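Local coordinates for putative Glycosidase (Bacteroides thetaiotaomicron, PDB 3R67), which is of unknown function but is probably a glycosidase-type protein built as a five-bladed beta-propeller, at residues 105-108 and 109-113; 235-239 and 240-244; 308-311 and 312-315; 328-332 and 333-337. All blocks are in the same frame, centred on the assembly; numbering follows the deposited sequence.

Contact 1. Residues 105-108 and 109-113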
loop_
_atom_site.group_PDB
_atom_site.type_symbol
_atom_site.label_atom_id
_atom_site.label_comp_id
_atom_site.label_asym_id
_atom_site.label_seq_id
_atom_site.Cartn_x
_atom_site.Cartn_y
_atom_site.Cartn_z
ATOM N N PRO A 105 2.670 16.348 -6.016
ATOM C CA PRO A 105 1.706 17.288 -6.598
ATOM C C PRO A 105 2.439 18.316 -7.467
ATOM O O PRO A 105 3.508 18.817 -7.089
ATOM C CB PRO A 105 1.029 17.917 -5.367
ATOM C CG PRO A 105 1.980 17.798 -4.285
ATOM C CD PRO A 105 2.746 16.515 -4.548
ATOM N N ALA A 106 1.913 18.566 -8.664
ATOM C CA ALA A 106 2.535 19.493 -9.613
ATOM C C ALA A 106 1.469 20.358 -10.286
ATOM O O ALA A 106 0.268 20.183 -10.028
ATOM C CB ALA A 106 3.331 18.711 -10.652
ATOM N N ASP A 107 1.897 21.290 -11.143
ATOM C CA ASP A 107 0.966 22.136 -11.873
ATOM C C ASP A 107 0.501 21.353 -13.095
ATOM O O ASP A 107 0.945 21.610 -14.209
ATOM C CB ASP A 107 1.612 23.484 -12.232
ATOM C CG ASP A 107 0.635 24.508 -12.780
ATOM O OD1 ASP A 107 -0.586 24.345 -12.546
ATOM O OD2 ASP A 107 1.099 25.500 -13.411
ATOM N N ASP A 108 -0.359 20.347 -12.846
ATOM C CA ASP A 108 -0.884 19.390 -13.818
ATOM C C ASP A 108 -2.402 19.292 -13.691
ATOM O O ASP A 108 -3.001 20.019 -12.888
ATOM C CB ASP A 108 -0.208 18.002 -13.599
ATOM C CG ASP A 108 -0.280 17.407 -12.187
ATOM O OD1 ASP A 108 -1.305 17.614 -11.505
ATOM O OD2 ASP A 108 0.658 16.671 -11.803
ATOM N N ASN A 109 -3.012 18.350 -14.453
ATOM C CA ASN A 109 -4.457 18.076 -14.515
ATOM C C ASN A 109 -5.030 17.552 -13.168
ATOM O O ASN A 109 -6.253 17.383 -13.057
ATOM C CB ASN A 109 -4.749 17.021 -15.633
ATOM C CG ASN A 109 -4.073 15.647 -15.511
ATOM O OD1 ASN A 109 -2.945 15.481 -15.013
ATOM N ND2 ASN A 109 -4.710 14.632 -16.078
ATOM N N GLN A 110 -4.178 17.304 -12.157
ATOM C CA GLN A 110 -4.611 16.720 -10.882
ATOM C C GLN A 110 -4.440 17.672 -9.692
ATOM O O GLN A 110 -4.676 17.243 -8.565
ATOM C CB GLN A 110 -3.801 15.432 -10.591
ATOM C CG GLN A 110 -3.890 14.364 -11.685
ATOM C CD GLN A 110 -5.318 13.977 -11.975
ATOM O OE1 GLN A 110 -6.138 13.793 -11.078
ATOM N NE2 GLN A 110 -5.642 13.835 -13.237
ATOM N N LYS A 111 -4.060 18.946 -9.931
ATOM C CA LYS A 111 -3.752 19.949 -8.894
ATOM C C LYS A 111 -4.922 20.187 -7.900
ATOM O O LYS A 111 -4.648 20.329 -6.708
ATOM C CB LYS A 111 -3.338 21.311 -9.504
ATOM C CG LYS A 111 -4.348 22.016 -10.416
ATOM C CD LYS A 111 -3.763 23.212 -11.190
ATOM C CE LYS A 111 -3.401 24.425 -10.372
ATOM N NZ LYS A 111 -2.931 25.538 -11.250
ATOM N N GLU A 112 -6.182 20.183 -8.354
ATOM C CA GLU A 112 -7.311 20.405 -7.438
ATOM C C GLU A 112 -7.519 19.229 -6.466
ATOM O O GLU A 112 -8.057 19.422 -5.369
ATOM C CB GLU A 112 -8.613 20.649 -8.207
ATOM C CG GLU A 112 -8.634 21.993 -8.934
ATOM C CD GLU A 112 -8.539 23.230 -8.057
ATOM O OE1 GLU A 112 -9.494 23.487 -7.288
ATOM O OE2 GLU A 112 -7.539 23.978 -8.187
ATOM N N LEU A 113 -7.072 18.036 -6.855
ATOM C CA LEU A 113 -7.274 16.835 -6.079
ATOM C C LEU A 113 -6.068 16.508 -5.211
ATOM O O LEU A 113 -6.246 15.835 -4.204
ATOM C CB LEU A 113 -7.565 15.666 -7.045
ATOM C CG LEU A 113 -8.681 15.904 -8.066
ATOM C CD1 LEU A 113 -8.871 14.700 -8.961
ATOM C CD2 LEU A 113 -10.005 16.288 -7.400
#
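Asp107 and Lys111 join in a salt bridge, and Asp108 turns back on the residues that follow it. In the ionic pair the two side chains lie side by side and point the same way. Lys111 NZ reaches Asp107 OD1 at 2.9 Å, meeting it on the syn side but 30° out of the carboxylate plane. The bend of the lysine chain at chi3 (-69°) turns its amino group over to that oxygen, while Lys111 CD lies 3.7 Å from Asp108 O, so the aliphatic part runs along the turn it bridges. Two hydrogen bonds close the turn, one from side chain to backbone and one within the backbone. Gln110 N donates a hydrogen bond to Asp108 OD1 at 3.0 Å, arriving from above the carboxylate plane; Asp108 CG sits between its own N and carbonyl carbon (chi1 54°), which swings OD1 forward over the chain. Gln110 CB, next to the bonded N-H, also comes 3.4 Å from Asp108 OD1. Lys111 N makes a weak, long bond to Asp108 O at 3.3 Å. Beyond the segments, Asp108 OD2 is claimed by Lys159 in a second salt bridge, and Gln110 OE1 by Gln138, so both polar ends are also tied to the adjoining sheet. Together these bonds make an Asx turn superposed on a type I beta turn from Asp108 to Lys111, leading into short helix 111-114 with Gln110 as N-cap.

Contact 2. Residues 235-239 and 240-244. With EDO (1,2-ethanediol), chain F.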
loop_
_atom_site.group_PDB
_atom_site.type_symbol
_atom_site.label_atom_id
_atom_site.label_comp_id
_atom_site.label_asym_id
_atom_site.label_seq_id
_atom_site.Cartn_x
_atom_site.Cartn_y
_atom_site.Cartn_z
ATOM N N THR A 235 -14.978 -7.120 6.312
ATOM C CA THR A 235 -15.386 -6.023 7.184
ATOM C C THR A 235 -14.690 -6.186 8.529
ATOM O O THR A 235 -14.362 -7.317 8.900
ATOM C CB THR A 235 -16.939 -5.935 7.344
ATOM O OG1 THR A 235 -17.435 -7.152 7.880
ATOM C CG2 THR A 235 -17.663 -5.613 6.040
ATOM N N PRO A 236 -14.486 -5.091 9.301
ATOM C CA PRO A 236 -13.886 -5.230 10.638
ATOM C C PRO A 236 -14.674 -6.197 11.532
ATOM O O PRO A 236 -15.903 -6.321 11.409
ATOM C CB PRO A 236 -13.945 -3.804 11.191
ATOM C CG PRO A 236 -13.904 -2.934 9.962
ATOM C CD PRO A 236 -14.793 -3.673 9.008
ATOM N N ARG A 237 -13.953 -6.910 12.404
ATOM C CA ARG A 237 -14.526 -7.907 13.303
ATOM C C ARG A 237 -14.336 -7.504 14.735
ATOM O O ARG A 237 -13.195 -7.379 15.198
ATOM C CB ARG A 237 -13.894 -9.283 13.082
ATOM C CG ARG A 237 -13.996 -9.841 11.678
ATOM C CD ARG A 237 -13.153 -11.093 11.545
ATOM N NE ARG A 237 -11.713 -10.805 11.615
ATOM C CZ ARG A 237 -10.767 -11.740 11.588
ATOM N NH1 ARG A 237 -11.093 -13.021 11.509
ATOM N NH2 ARG A 237 -9.487 -11.399 11.668
ATOM N N GLU A 238 -15.453 -7.330 15.446
ATOM C CA GLU A 238 -15.483 -6.985 16.865
ATOM C C GLU A 238 -14.685 -8.015 17.670
ATOM O O GLU A 238 -14.783 -9.213 17.384
ATOM C CB GLU A 238 -16.951 -6.928 17.338
ATOM C CG GLU A 238 -17.137 -6.375 18.738
ATOM C CD GLU A 238 -18.571 -6.161 19.187
ATOM O OE1 GLU A 238 -19.482 -6.856 18.679
ATOM O OE2 GLU A 238 -18.781 -5.293 20.063
ATOM N N GLY A 239 -13.874 -7.537 18.613
ATOM C CA GLY A 239 -13.050 -8.381 19.475
ATOM C C GLY A 239 -11.806 -8.963 18.824
ATOM O O GLY A 239 -11.109 -9.750 19.460
ATOM N N LYS A 240 -11.513 -8.605 17.553
ATOM C CA LYS A 240 -10.319 -9.031 16.803
ATOM C C LYS A 240 -9.373 -7.843 16.586
ATOM O O LYS A 240 -9.786 -6.684 16.749
ATOM C CB LYS A 240 -10.691 -9.662 15.435
ATOM C CG LYS A 240 -11.548 -10.940 15.452
ATOM C CD LYS A 240 -10.795 -12.190 15.888
ATOM C CE LYS A 240 -11.595 -13.444 15.665
ATOM N NZ LYS A 240 -12.771 -13.541 16.566
ATOM N N PHE A 241 -8.113 -8.130 16.168
ATOM C CA PHE A 241 -7.094 -7.116 15.880
ATOM C C PHE A 241 -7.541 -6.159 14.756
ATOM O O PHE A 241 -7.053 -5.044 14.699
ATOM C CB PHE A 241 -5.771 -7.788 15.475
ATOM C CG PHE A 241 -5.762 -8.423 14.096
ATOM C CD1 PHE A 241 -6.333 -9.672 13.883
ATOM C CD2 PHE A 241 -5.189 -7.764 13.013
ATOM C CE1 PHE A 241 -6.317 -10.253 12.621
ATOM C CE2 PHE A 241 -5.218 -8.328 11.731
ATOM C CZ PHE A 241 -5.754 -9.580 11.549
ATOM N N ASP A 242 -8.405 -6.616 13.835
ATOM C CA ASP A 242 -8.906 -5.814 12.712
ATOM C C ASP A 242 -10.351 -5.347 13.018
ATOM O O ASP A 242 -11.225 -5.395 12.157
ATOM C CB ASP A 242 -8.828 -6.629 11.392
ATOM C CG ASP A 242 -9.613 -7.939 11.334
ATOM O OD1 ASP A 242 -10.084 -8.407 12.400
ATOM O OD2 ASP A 242 -9.726 -8.511 10.228
ATOM N N SER A 243 -10.583 -4.898 14.259
ATOM C CA SER A 243 -11.888 -4.479 14.778
ATOM C C SER A 243 -12.255 -3.052 14.380
ATOM O O SER A 243 -13.437 -2.730 14.386
ATOM C CB SER A 243 -11.917 -4.595 16.298
ATOM O OG SER A 243 -10.737 -4.085 16.893
ATOM N N ASP A 244 -11.281 -2.205 14.020
ATOM C CA ASP A 244 -11.592 -0.834 13.608
ATOM C C ASP A 244 -11.531 -0.729 12.090
ATOM O O ASP A 244 -12.490 -0.256 11.476
ATOM C CB ASP A 244 -10.642 0.198 14.270
ATOM C CG ASP A 244 -11.067 1.658 14.185
ATOM O OD1 ASP A 244 -12.252 1.922 13.886
ATOM O OD2 ASP A 244 -10.248 2.532 14.527
HETATM C C1 EDO F . -16.269 -10.384 6.313
HETATM O O1 EDO F . -16.176 -9.997 7.700
HETATM C C2 EDO F . -17.695 -10.443 5.762
HETATM O O2 EDO F . -18.323 -9.146 5.767
HETATM O O HOH W 1 -14.119 -11.691 18.461
#
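Arg237 and Asp242 form the salt bridge at the centre of this double turn. Arg237 NE meets the syn lone pair of Asp242 OD1 at 3.0 Å, with the oxygen close to the guanidinium plane. Arg237 NH2 adds weak bonds to both carboxylate oxygens, but the two planes stand 81° apart, so this is not the flat two-pronged pairing. Lys240 CG lies over one guanidinium face, and Phe241 CE1 comes to its edge, 3.5 Å from Arg237 NH2.

The backbone holds these groups in place. Arg237 N bonds to Asp242 O at 3.1 Å, and Lys240 N to Arg237 O closes a type II turn. A type I turn from Lys240 to Ser243 follows, with Ser243 OG donating to Lys240 O at 2.8 Å. Water 1 bridges Glu238 O and Lys240 NZ.

Farther out, Arg237 NH2 also reaches Leu301 O and NH1 pairs with Asp302, while Asp242 OD2 is shared with Tyr263 and Arg300. The loop between strands 221-222 and 245-255 is thereby fastened to strand 258-266, through Tyr263, and to the end of strand 297-300 with the residues just after it.

Contact 3. Residues 308-311 and 312-315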
loop_
_atom_site.group_PDB
_atom_site.type_symbol
_atom_site.label_atom_id
_atom_site.label_comp_id
_atom_site.label_asym_id
_atom_site.label_seq_id
_atom_site.Cartn_x
_atom_site.Cartn_y
_atom_site.Cartn_z
ATOM N N PRO A 308 3.762 -4.749 15.544
ATOM C CA PRO A 308 4.875 -3.858 15.910
ATOM C C PRO A 308 5.735 -4.494 17.010
ATOM O O PRO A 308 5.211 -4.948 18.026
ATOM C CB PRO A 308 4.157 -2.583 16.380
ATOM C CG PRO A 308 2.824 -2.626 15.710
ATOM C CD PRO A 308 2.465 -4.083 15.796
ATOM N N GLU A 309 7.054 -4.565 16.785
ATOM C CA GLU A 309 7.972 -5.250 17.702
ATOM C C GLU A 309 9.214 -4.400 18.012
ATOM O O GLU A 309 9.698 -4.419 19.136
ATOM C CB GLU A 309 8.385 -6.570 17.038
ATOM C CG GLU A 309 8.983 -7.635 17.933
ATOM C CD GLU A 309 9.036 -8.977 17.224
ATOM O OE1 GLU A 309 7.964 -9.581 16.957
ATOM O OE2 GLU A 309 10.168 -9.428 16.942
ATOM N N SER A 310 9.720 -3.657 17.024
ATOM C CA SER A 310 10.882 -2.785 17.185
ATOM C C SER A 310 10.458 -1.414 17.709
ATOM O O SER A 310 9.288 -1.063 17.601
ATOM C CB SER A 310 11.609 -2.651 15.861
ATOM O OG SER A 310 12.001 -3.944 15.428
ATOM N N ASP A 311 11.392 -0.647 18.298
ATOM C CA ASP A 311 11.077 0.660 18.866
ATOM C C ASP A 311 10.469 1.606 17.842
ATOM O O ASP A 311 9.412 2.176 18.139
ATOM C CB ASP A 311 12.315 1.308 19.482
ATOM C CG ASP A 311 12.610 0.792 20.878
ATOM O OD1 ASP A 311 11.826 -0.060 21.383
ATOM O OD2 ASP A 311 13.582 1.279 21.497
ATOM N N PHE A 312 11.071 1.708 16.629
ATOM C CA PHE A 312 10.577 2.567 15.546
ATOM C C PHE A 312 9.206 2.060 15.012
ATOM O O PHE A 312 8.459 2.853 14.431
ATOM C CB PHE A 312 11.597 2.684 14.401
ATOM C CG PHE A 312 12.156 1.378 13.895
ATOM C CD1 PHE A 312 13.270 0.799 14.498
ATOM C CD2 PHE A 312 11.592 0.739 12.794
ATOM C CE1 PHE A 312 13.794 -0.404 14.017
ATOM C CE2 PHE A 312 12.098 -0.483 12.340
ATOM C CZ PHE A 312 13.186 -1.048 12.960
ATOM N N GLU A 313 8.842 0.801 15.276
ATOM C CA GLU A 313 7.551 0.256 14.843
ATOM C C GLU A 313 6.428 0.585 15.829
ATOM O O GLU A 313 5.306 0.863 15.405
ATOM C CB GLU A 313 7.627 -1.269 14.664
ATOM C CG GLU A 313 8.538 -1.722 13.534
ATOM C CD GLU A 313 8.804 -3.212 13.486
ATOM O OE1 GLU A 313 8.319 -3.948 14.376
ATOM O OE2 GLU A 313 9.567 -3.637 12.592
ATOM N N LYS A 314 6.725 0.516 17.134
ATOM C CA LYS A 314 5.775 0.706 18.240
ATOM C C LYS A 314 5.441 2.177 18.482
ATOM O O LYS A 314 4.361 2.443 18.998
ATOM C CB LYS A 314 6.347 0.106 19.544
ATOM C CG LYS A 314 6.438 -1.413 19.542
ATOM C CD LYS A 314 6.958 -1.956 20.846
ATOM C CE LYS A 314 6.840 -3.459 20.890
ATOM N NZ LYS A 314 7.318 -4.020 22.183
ATOM N N SER A 315 6.360 3.124 18.152
ATOM C CA SER A 315 6.121 4.545 18.407
ATOM C C SER A 315 6.821 5.441 17.377
ATOM O O SER A 315 7.990 5.245 17.050
ATOM C CB SER A 315 6.601 4.912 19.811
ATOM O OG SER A 315 6.277 6.248 20.170
HETATM O O HOH W 2 8.935 -6.703 21.675
HETATM O O HOH W 3 12.860 -4.161 12.270
#
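At the start of helix 311-314, Ser310 is the N-cap residue, and the side chain of Glu313, three residues on, bonds back to its backbone N-H. This is the return half of a capping box without the serine's half, since the Ser310 side chain makes no capping bond. The tight part centres on Glu313 OE1, which grips two successive amides. Glu309 N meets Glu313 OE1 at 2.8 Å, nearly end-on to its C-O bond. Ser310 N reaches the same oxygen, Glu313 OE1, from above the carboxylate plane at 3.0 Å with an almost straight N-H (175°). The carboxylate can fold back this way because CG lies beside the backbone N (chi1 -66°). Arg19 also pairs with OE1 and Tyr339 bonds to OE2, so the buried acid has several partners that would favour its charged form. Beside it, Ser310 CB sits over one face of the Phe312 ring, 3.9 Å from its centroid, in a CH-pi contact, while Phe312 and Glu313 also touch Cys341 of strand 334-341. Helical bonds then take over, with Lys314 N to Ser310 O at 3.0 Å and Ser315 N to Asp311 O.

The outer side is looser. Glu309, Asp311 and Lys314 are exposed, and the extended lysine runs past the carbonyls of Pro308 and Glu309 without a direct bond from its amino group to either. Instead, water 2 accepts from Lys314 NZ at 3.2 Å and gives only a weak bond to Glu309 O, 3.5 Å away.

Contact 4. Residues 328-332 and 333-337. With EDO (1,2-ethanediol), chain K.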
loop_
_atom_site.group_PDB
_atom_site.type_symbol
_atom_site.label_atom_id
_atom_site.label_comp_id
_atom_site.label_asym_id
_atom_site.label_seq_id
_atom_site.Cartn_x
_atom_site.Cartn_y
_atom_site.Cartn_z
ATOM N N LEU A 328 5.325 -5.724 -1.662
ATOM C CA LEU A 328 5.646 -7.171 -1.649
ATOM C C LEU A 328 6.306 -7.571 -2.965
ATOM O O LEU A 328 5.724 -7.351 -4.036
ATOM C CB LEU A 328 4.374 -8.017 -1.403
ATOM C CG LEU A 328 4.544 -9.559 -1.221
ATOM C CD1 LEU A 328 5.493 -9.905 -0.084
ATOM C CD2 LEU A 328 3.198 -10.256 -1.005
ATOM N N VAL A 329 7.537 -8.117 -2.896
ATOM C CA VAL A 329 8.255 -8.511 -4.111
ATOM C C VAL A 329 8.850 -9.903 -3.924
ATOM O O VAL A 329 9.179 -10.300 -2.811
ATOM C CB VAL A 329 9.362 -7.487 -4.560
ATOM C CG1 VAL A 329 8.769 -6.107 -4.837
ATOM C CG2 VAL A 329 10.519 -7.381 -3.562
ATOM N N PHE A 330 8.998 -10.631 -5.042
ATOM C CA PHE A 330 9.643 -11.934 -5.082
ATOM C C PHE A 330 10.981 -11.732 -5.758
ATOM O O PHE A 330 11.039 -11.343 -6.922
ATOM C CB PHE A 330 8.753 -12.979 -5.777
ATOM C CG PHE A 330 9.319 -14.375 -5.766
ATOM C CD1 PHE A 330 9.497 -15.062 -4.569
ATOM C CD2 PHE A 330 9.621 -15.027 -6.955
ATOM C CE1 PHE A 330 9.982 -16.380 -4.568
ATOM C CE2 PHE A 330 10.080 -16.343 -6.955
ATOM C CZ PHE A 330 10.277 -17.009 -5.765
ATOM N N HIS A 331 12.052 -11.870 -4.984
ATOM C CA HIS A 331 13.401 -11.548 -5.446
ATOM C C HIS A 331 14.390 -12.555 -4.912
ATOM O O HIS A 331 14.433 -12.813 -3.711
ATOM C CB HIS A 331 13.755 -10.119 -4.981
ATOM C CG HIS A 331 15.045 -9.596 -5.510
ATOM N ND1 HIS A 331 15.169 -9.153 -6.824
ATOM C CD2 HIS A 331 16.210 -9.378 -4.866
ATOM C CE1 HIS A 331 16.414 -8.728 -6.945
ATOM N NE2 HIS A 331 17.086 -8.853 -5.799
ATOM N N ASN A 332 15.160 -13.152 -5.815
ATOM C CA ASN A 332 16.141 -14.206 -5.550
ATOM C C ASN A 332 15.535 -15.303 -4.614
ATOM O O ASN A 332 16.124 -15.648 -3.588
ATOM C CB ASN A 332 17.441 -13.635 -4.964
ATOM C CG ASN A 332 18.142 -12.595 -5.795
ATOM O OD1 ASN A 332 18.747 -11.679 -5.251
ATOM N ND2 ASN A 332 18.073 -12.671 -7.109
ATOM N N GLN A 333 14.347 -15.824 -4.997
ATOM C CA GLN A 333 13.594 -16.946 -4.407
ATOM C C GLN A 333 13.129 -16.692 -2.948
ATOM O O GLN A 333 12.854 -17.642 -2.206
ATOM C CB GLN A 333 14.414 -18.240 -4.440
ATOM C CG GLN A 333 14.939 -18.647 -5.830
ATOM C CD GLN A 333 14.094 -18.240 -7.016
ATOM O OE1 GLN A 333 12.966 -18.694 -7.218
ATOM N NE2 GLN A 333 14.600 -17.281 -7.771
ATOM N N LYS A 334 12.938 -15.429 -2.582
ATOM C CA LYS A 334 12.396 -15.041 -1.279
ATOM C C LYS A 334 11.393 -13.920 -1.474
ATOM O O LYS A 334 11.482 -13.209 -2.466
ATOM C CB LYS A 334 13.510 -14.617 -0.292
ATOM C CG LYS A 334 14.446 -15.736 0.117
ATOM C CD LYS A 334 15.472 -15.220 1.090
ATOM C CE LYS A 334 16.444 -16.288 1.516
ATOM N NZ LYS A 334 17.473 -15.745 2.442
ATOM N N TRP A 335 10.445 -13.768 -0.532
ATOM C CA TRP A 335 9.457 -12.696 -0.536
ATOM C C TRP A 335 9.869 -11.615 0.436
ATOM O O TRP A 335 10.173 -11.907 1.600
ATOM C CB TRP A 335 8.057 -13.219 -0.204
ATOM C CG TRP A 335 7.472 -14.056 -1.301
ATOM C CD1 TRP A 335 7.525 -15.414 -1.420
ATOM C CD2 TRP A 335 6.741 -13.576 -2.441
ATOM N NE1 TRP A 335 6.865 -15.812 -2.562
ATOM C CE2 TRP A 335 6.374 -14.704 -3.208
ATOM C CE3 TRP A 335 6.353 -12.291 -2.889
ATOM C CZ2 TRP A 335 5.636 -14.591 -4.403
ATOM C CZ3 TRP A 335 5.622 -12.181 -4.073
ATOM C CH2 TRP A 335 5.253 -13.320 -4.802
ATOM N N TYR A 336 9.910 -10.363 -0.058
ATOM C CA TYR A 336 10.296 -9.175 0.708
ATOM C C TYR A 336 9.079 -8.298 0.898
ATOM O O TYR A 336 8.466 -7.874 -0.077
ATOM C CB TYR A 336 11.442 -8.415 -0.003
ATOM C CG TYR A 336 12.720 -9.220 -0.059
ATOM C CD1 TYR A 336 12.896 -10.222 -1.009
ATOM C CD2 TYR A 336 13.748 -8.993 0.849
ATOM C CE1 TYR A 336 14.058 -10.979 -1.051
ATOM C CE2 TYR A 336 14.926 -9.731 0.799
ATOM C CZ TYR A 336 15.072 -10.733 -0.147
ATOM O OH TYR A 336 16.216 -11.493 -0.191
ATOM N N LEU A 337 8.708 -8.076 2.159
ATOM C CA LEU A 337 7.534 -7.295 2.565
ATOM C C LEU A 337 7.999 -5.947 3.107
ATOM O O LEU A 337 8.743 -5.906 4.094
ATOM C CB LEU A 337 6.726 -8.100 3.618
ATOM C CG LEU A 337 5.370 -7.526 4.074
ATOM C CD1 LEU A 337 4.367 -7.490 2.925
ATOM C CD2 LEU A 337 4.784 -8.363 5.183
HETATM C C1 EDO K . 5.064 -5.790 -7.137
HETATM O O1 EDO K . 5.364 -5.876 -8.531
HETATM C C2 EDO K . 3.736 -6.473 -6.827
HETATM O O2 EDO K . 3.619 -6.660 -5.406
HETATM O O HOH W 4 16.779 -13.463 -1.719
#
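A tight two-residue beta hairpin joins strand 323-331 to strand 334-341, with a type I' turn from His331 to Lys334 whose corner residues, Asn332 and Gln333, both have positive phi. Its two hydrogen-bonded pairs are Val329 with Tyr336 and His331 with Lys334; the bond of Tyr336 N to Val329 O is short and nearly straight (2.8 Å, 171°).

On one face Leu328, Phe330, Trp335 and Leu337 gather. Phe330 puts its CB almost directly over the six-membered ring of Trp335, 3.5 Å from the centroid. The Phe330 ring is tilted obliquely to the indole, planes 37° apart, with Phe330 CD1 nearest, 3.4 Å from Trp335 NE1. Leu328 CG packs 3.7 Å from Trp335 CE3, and Pro250 and Ile253 of strand 245-255 lie against this cluster. The opposite face carries Val329, His331, Lys334 and Tyr336. Val329 CG2 touches Tyr336 CB, and the edge of the tyrosine ring, at Tyr336 CE1, comes 3.3 Å from His331 O in its plane. His331 NE2 bonds to Asp90 O.

Polar atoms at the margins have their own partners. Water 4 links Asn332 O to Tyr336 OH, and 1,2-ethanediol (chain K) donates through O2 to Leu328 O at 2.6 Å. Backbone bonds thus set the strand pairing, while aromatic and aliphatic packing carries the hairpin into the protein interior; water 4 bridges near the turn, and the ethanediol takes a carbonyl at the other end.

Contact 4 is the buried one, contact 2 is partly buried, and contacts 1 and 3 lie at the surface. Contacts 3 and 4 are successive in the chain, and both involve the sheet of strands 323-331 and 334-341: contact 4 is that hairpin itself, whereas the helix of contact 3 packs against it. Their nearest atoms are still about 9 Å apart. Contact 1 lies on the other side of the chain's centre from contact 4. The chemistry follows place: aromatic and aliphatic packing dominates inside, while the turns of contacts 1 and 2 and the helix start of contact 3 use carboxylates, paired with lysine or arginine or gripping backbone amides.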